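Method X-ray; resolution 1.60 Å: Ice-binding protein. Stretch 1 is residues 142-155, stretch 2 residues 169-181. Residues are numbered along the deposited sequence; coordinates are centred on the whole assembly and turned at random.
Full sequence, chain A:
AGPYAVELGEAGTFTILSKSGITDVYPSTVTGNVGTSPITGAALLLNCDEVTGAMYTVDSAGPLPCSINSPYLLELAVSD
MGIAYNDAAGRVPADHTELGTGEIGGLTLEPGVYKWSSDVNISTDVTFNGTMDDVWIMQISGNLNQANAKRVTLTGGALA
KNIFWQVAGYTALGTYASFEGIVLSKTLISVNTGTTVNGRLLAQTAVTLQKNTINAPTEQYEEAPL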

# COMPACT_ATOMS: atom_id res chain seq x y z
N GLY A 142 2.79 -14.66 5.10
CA GLY A 142 1.57 -15.14 4.50
C GLY A 142 0.85 -13.97 3.77
O GLY A 142 1.46 -13.04 3.21
N ASN A 143 -0.51 -14.03 3.80
CA ASN A 143 -1.31 -13.02 3.12
C ASN A 143 -1.82 -12.08 4.20
O ASN A 143 -1.88 -12.49 5.36
CB ASN A 143 -2.54 -13.68 2.53
CG ASN A 143 -2.14 -14.84 1.59
OD1 ASN A 143 -1.30 -14.65 0.72
ND2 ASN A 143 -2.68 -16.01 1.84
N LEU A 144 -2.11 -10.89 3.76
CA LEU A 144 -2.73 -9.84 4.65
C LEU A 144 -4.20 -9.68 4.21
O LEU A 144 -4.45 -9.29 3.07
CB LEU A 144 -1.96 -8.58 4.57
CG LEU A 144 -2.64 -7.39 5.27
CD1 LEU A 144 -2.82 -7.75 6.78
CD2 LEU A 144 -1.79 -6.10 4.96
N ASN A 145 -5.12 -9.98 5.14
CA ASN A 145 -6.59 -9.86 4.89
C ASN A 145 -7.20 -8.85 5.88
O ASN A 145 -6.98 -8.98 7.07
CB ASN A 145 -7.31 -11.19 5.02
CG ASN A 145 -7.33 -11.95 3.71
OD1 ASN A 145 -8.18 -11.68 2.77
ND2 ASN A 145 -6.44 -12.91 3.61
N GLN A 146 -7.94 -7.86 5.36
CA GLN A 146 -8.72 -6.96 6.26
C GLN A 146 -10.22 -7.30 6.01
O GLN A 146 -10.70 -7.30 4.86
CB GLN A 146 -8.42 -5.53 5.92
CG GLN A 146 -9.20 -4.58 6.86
CD GLN A 146 -8.87 -3.17 6.60
OE1 GLN A 146 -8.64 -2.74 5.46
NE2 GLN A 146 -8.85 -2.35 7.71
N ALA A 147 -10.94 -7.53 7.09
CA ALA A 147 -12.37 -7.88 7.01
C ALA A 147 -13.23 -6.66 6.64
O ALA A 147 -12.82 -5.48 6.79
CB ALA A 147 -12.87 -8.50 8.29
N ASN A 148 -14.40 -7.00 6.06
CA ASN A 148 -15.35 -5.96 5.67
C ASN A 148 -15.67 -5.07 6.86
O ASN A 148 -15.82 -5.55 8.01
CB ASN A 148 -16.67 -6.64 5.19
CG ASN A 148 -16.51 -7.53 4.01
OD1 ASN A 148 -15.60 -7.43 3.20
ND2 ASN A 148 -17.47 -8.38 3.86
N ALA A 149 -15.74 -3.81 6.57
CA ALA A 149 -16.19 -2.79 7.54
C ALA A 149 -15.21 -2.56 8.66
O ALA A 149 -15.55 -1.93 9.67
CB ALA A 149 -17.57 -3.14 8.12
N LYS A 150 -13.98 -3.09 8.53
CA LYS A 150 -12.99 -2.87 9.62
C LYS A 150 -11.99 -1.79 9.26
O LYS A 150 -11.89 -1.39 8.07
CB LYS A 150 -12.26 -4.19 10.02
CG LYS A 150 -13.25 -5.27 10.39
CD LYS A 150 -14.28 -4.74 11.45
CE LYS A 150 -15.24 -5.82 11.98
NZ LYS A 150 -16.22 -5.19 12.98
N ARG A 151 -11.22 -1.35 10.27
CA ARG A 151 -10.38 -0.21 10.11
C ARG A 151 -8.98 -0.30 10.71
O ARG A 151 -8.88 -0.92 11.78
CB ARG A 151 -11.08 1.04 10.79
CG ARG A 151 -12.36 1.38 10.10
CD ARG A 151 -12.94 2.73 10.59
NE ARG A 151 -14.24 2.93 10.02
CZ ARG A 151 -15.05 3.94 10.39
NH1 ARG A 151 -14.64 4.75 11.38
NH2 ARG A 151 -16.23 4.11 9.80
N VAL A 152 -8.01 0.26 10.03
CA VAL A 152 -6.72 0.55 10.69
C VAL A 152 -6.88 1.97 11.22
O VAL A 152 -7.16 2.88 10.45
CB VAL A 152 -5.57 0.44 9.66
CG1 VAL A 152 -4.28 1.02 10.26
CG2 VAL A 152 -5.42 -1.02 9.21
N THR A 153 -6.69 2.14 12.54
CA THR A 153 -6.85 3.43 13.18
C THR A 153 -5.53 3.99 13.62
O THR A 153 -4.71 3.22 14.11
CB THR A 153 -7.80 3.22 14.35
OG1 THR A 153 -9.08 2.89 13.77
CG2 THR A 153 -7.94 4.44 15.30
N LEU A 154 -5.35 5.27 13.42
CA LEU A 154 -4.12 6.00 13.81
C LEU A 154 -4.37 6.91 15.04
O LEU A 154 -5.31 7.74 15.04
CB LEU A 154 -3.60 6.85 12.71
CG LEU A 154 -3.33 6.11 11.38
CD1 LEU A 154 -2.72 7.09 10.41
CD2 LEU A 154 -2.46 4.88 11.63
N THR A 155 -3.56 6.70 16.08
CA THR A 155 -3.61 7.64 17.23
C THR A 155 -2.25 8.13 17.71
O THR A 155 -1.20 7.58 17.35
CB THR A 155 -4.31 7.00 18.40
OG1 THR A 155 -3.58 5.87 18.89
CG2 THR A 155 -5.78 6.57 18.01
N GLY A 169 2.67 -12.75 0.52
CA GLY A 169 1.51 -13.28 -0.21
C GLY A 169 0.76 -12.22 -0.92
O GLY A 169 1.38 -11.37 -1.61
N TYR A 170 -0.59 -12.26 -0.86
CA TYR A 170 -1.36 -11.17 -1.46
C TYR A 170 -1.85 -10.30 -0.27
O TYR A 170 -1.86 -10.72 0.85
CB TYR A 170 -2.58 -11.65 -2.24
CG TYR A 170 -3.54 -12.52 -1.40
CD1 TYR A 170 -4.43 -11.92 -0.50
CD2 TYR A 170 -3.56 -13.89 -1.49
CE1 TYR A 170 -5.30 -12.67 0.26
CE2 TYR A 170 -4.42 -14.69 -0.72
CZ TYR A 170 -5.30 -14.11 0.17
OH TYR A 170 -6.15 -14.85 1.04
N THR A 171 -2.30 -9.13 -0.62
CA THR A 171 -3.07 -8.25 0.34
C THR A 171 -4.51 -8.12 -0.22
O THR A 171 -4.65 -7.80 -1.42
CB THR A 171 -2.40 -6.90 0.32
OG1 THR A 171 -1.08 -7.06 0.84
CG2 THR A 171 -3.18 -5.97 1.26
N ALA A 172 -5.52 -8.41 0.60
CA ALA A 172 -6.92 -8.34 0.19
C ALA A 172 -7.65 -7.56 1.30
O ALA A 172 -7.74 -8.02 2.41
CB ALA A 172 -7.54 -9.74 -0.04
N LEU A 173 -8.22 -6.44 0.90
CA LEU A 173 -9.02 -5.64 1.85
C LEU A 173 -10.48 -5.78 1.44
O LEU A 173 -10.82 -5.72 0.23
CB LEU A 173 -8.55 -4.19 1.69
CG LEU A 173 -7.02 -3.90 1.73
CD1 LEU A 173 -6.82 -2.39 1.67
CD2 LEU A 173 -6.44 -4.50 3.00
N GLY A 174 -11.32 -5.93 2.44
CA GLY A 174 -12.76 -6.15 2.32
C GLY A 174 -13.48 -4.87 1.87
O GLY A 174 -12.87 -3.95 1.32
N THR A 175 -14.81 -4.91 2.03
CA THR A 175 -15.62 -3.80 1.57
C THR A 175 -15.83 -2.77 2.69
O THR A 175 -15.92 -3.11 3.85
CB THR A 175 -16.98 -4.26 1.13
OG1 THR A 175 -17.68 -5.02 2.13
CG2 THR A 175 -16.87 -5.16 -0.21
N TYR A 176 -15.98 -1.54 2.25
CA TYR A 176 -16.34 -0.43 3.16
C TYR A 176 -15.41 -0.37 4.39
O TYR A 176 -15.83 -0.09 5.52
CB TYR A 176 -17.83 -0.49 3.49
CG TYR A 176 -18.66 -0.43 2.24
CD1 TYR A 176 -18.76 0.76 1.53
CD2 TYR A 176 -19.35 -1.56 1.78
CE1 TYR A 176 -19.52 0.84 0.35
CE2 TYR A 176 -20.12 -1.49 0.64
CZ TYR A 176 -20.18 -0.32 -0.07
OH TYR A 176 -20.97 -0.29 -1.18
N ALA A 177 -14.12 -0.67 4.16
CA ALA A 177 -13.12 -0.67 5.20
C ALA A 177 -12.30 0.57 5.04
O ALA A 177 -12.50 1.39 4.12
CB ALA A 177 -12.23 -1.95 5.03
N SER A 178 -11.35 0.76 5.95
CA SER A 178 -10.40 1.87 5.87
C SER A 178 -9.02 1.38 6.31
O SER A 178 -8.90 0.68 7.36
CB SER A 178 -10.87 2.96 6.85
OG SER A 178 -10.07 4.10 6.62
N PHE A 179 -8.07 1.63 5.41
CA PHE A 179 -6.74 1.08 5.59
C PHE A 179 -5.71 2.21 5.52
O PHE A 179 -5.85 3.18 4.74
CB PHE A 179 -6.50 -0.04 4.53
CG PHE A 179 -5.20 -0.81 4.76
CD1 PHE A 179 -5.18 -1.96 5.53
CD2 PHE A 179 -4.02 -0.33 4.16
CE1 PHE A 179 -3.96 -2.68 5.70
CE2 PHE A 179 -2.83 -1.02 4.33
CZ PHE A 179 -2.80 -2.16 5.14
N GLU A 180 -4.64 2.01 6.30
CA GLU A 180 -3.57 3.02 6.37
C GLU A 180 -2.21 2.35 6.21
O GLU A 180 -1.95 1.32 6.85
CB GLU A 180 -3.56 3.62 7.83
CG GLU A 180 -4.91 4.24 8.28
CD GLU A 180 -5.14 5.61 7.69
OE1 GLU A 180 -4.17 6.32 7.31
OE2 GLU A 180 -6.31 5.99 7.59
N GLY A 181 -1.38 2.95 5.40
CA GLY A 181 -0.00 2.55 5.35
C GLY A 181 0.53 2.22 3.98
O GLY A 181 -0.15 2.34 2.96
O HOH W 1 -10.19 -9.77 3.03
O HOH W 2 -14.66 1.89 7.45
O HOH W 3 -8.33 4.37 8.55

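The two stretches lie side by side, burying 1050 Å² between them. Strands 144-146 and 171-173 run parallel, their axes 4.8 Å apart, with Leu144 opposite Thr171, Asn145 opposite Ala172 and Gln146 opposite Leu173. The amides and carbonyls of Leu144 and Gln146 form the ladder: Leu144 N donates to Tyr170 O (2.9 Å), Ala172 N to Leu144 O (2.8 Å), Gln146 N to Ala172 O (3.0 Å) and Gly174 N to Gln146 O (2.8 Å). Gly169 N extends it at the start, reaching Gly142 O at 3.0 Å. Within the type II turn from Ala147 to Lys150, Ala149 N donates to Thr175 O (2.8 Å) and Lys150 O accepts from Ser178 N (3.1 Å); past it, Val152 N donates to Ser178 O (2.8 Å). Strand 152-155 and the strand that begins at Ser178 then diverge, crossing at 54°.

Amide side chains supplement this backbone pairing. Asn143 OD1 accepts from Tyr170 N (3.0 Å), and Asn148 OD1 accepts from Thr175 N (2.9 Å), so each asparagine serves a main-chain amide next to a glycine. Both glycines sit tightly: a CB on Gly169 would fall 2.0 Å from Asn143 OD1, and one on Gly174 would fall 2.4 Å from Asn148 OD1. Asn145 ND2 donates to Tyr170 OH at 3.2 Å, while the CB of Asn143 lies over the face of the same ring, 3.7 Å from its centroid, in a CH-pi contact. Gln146, extended into the interior, donates from NE2 to Ser178 O (3.1 Å), a carbonyl that also receives Val152 N. Its OE1 is buried without a polar partner and lies at the edge of the Phe179 ring, 3.5 Å from Phe179 CD1.

Apolar side chains also meet that ring. Leu144 CD2 approaches Phe179 CZ at 4.1 Å, and Val152 CG2 approaches Phe179 CD1 at 3.8 Å. On the sheet face shared by Leu144, Thr171, Gln146 and Leu173, Gln146 CB meets Leu173 CD2 at 3.7 Å. Farther along, Val152 CG1 packs on Glu180 CB (3.6 Å), using the aliphatic part of the acidic side chain.

Two waters add further links between the stretches. Water 3 donates to Val152 O (2.7 Å) and Glu180 OE2 (2.8 Å) and accepts from Ser178 OG (2.6 Å), bridging the diverging strands. Water 2 accepts from Arg151 NE (2.8 Å) and donates to Tyr176 O (3.0 Å), linking the exposed arginine to the other stretch.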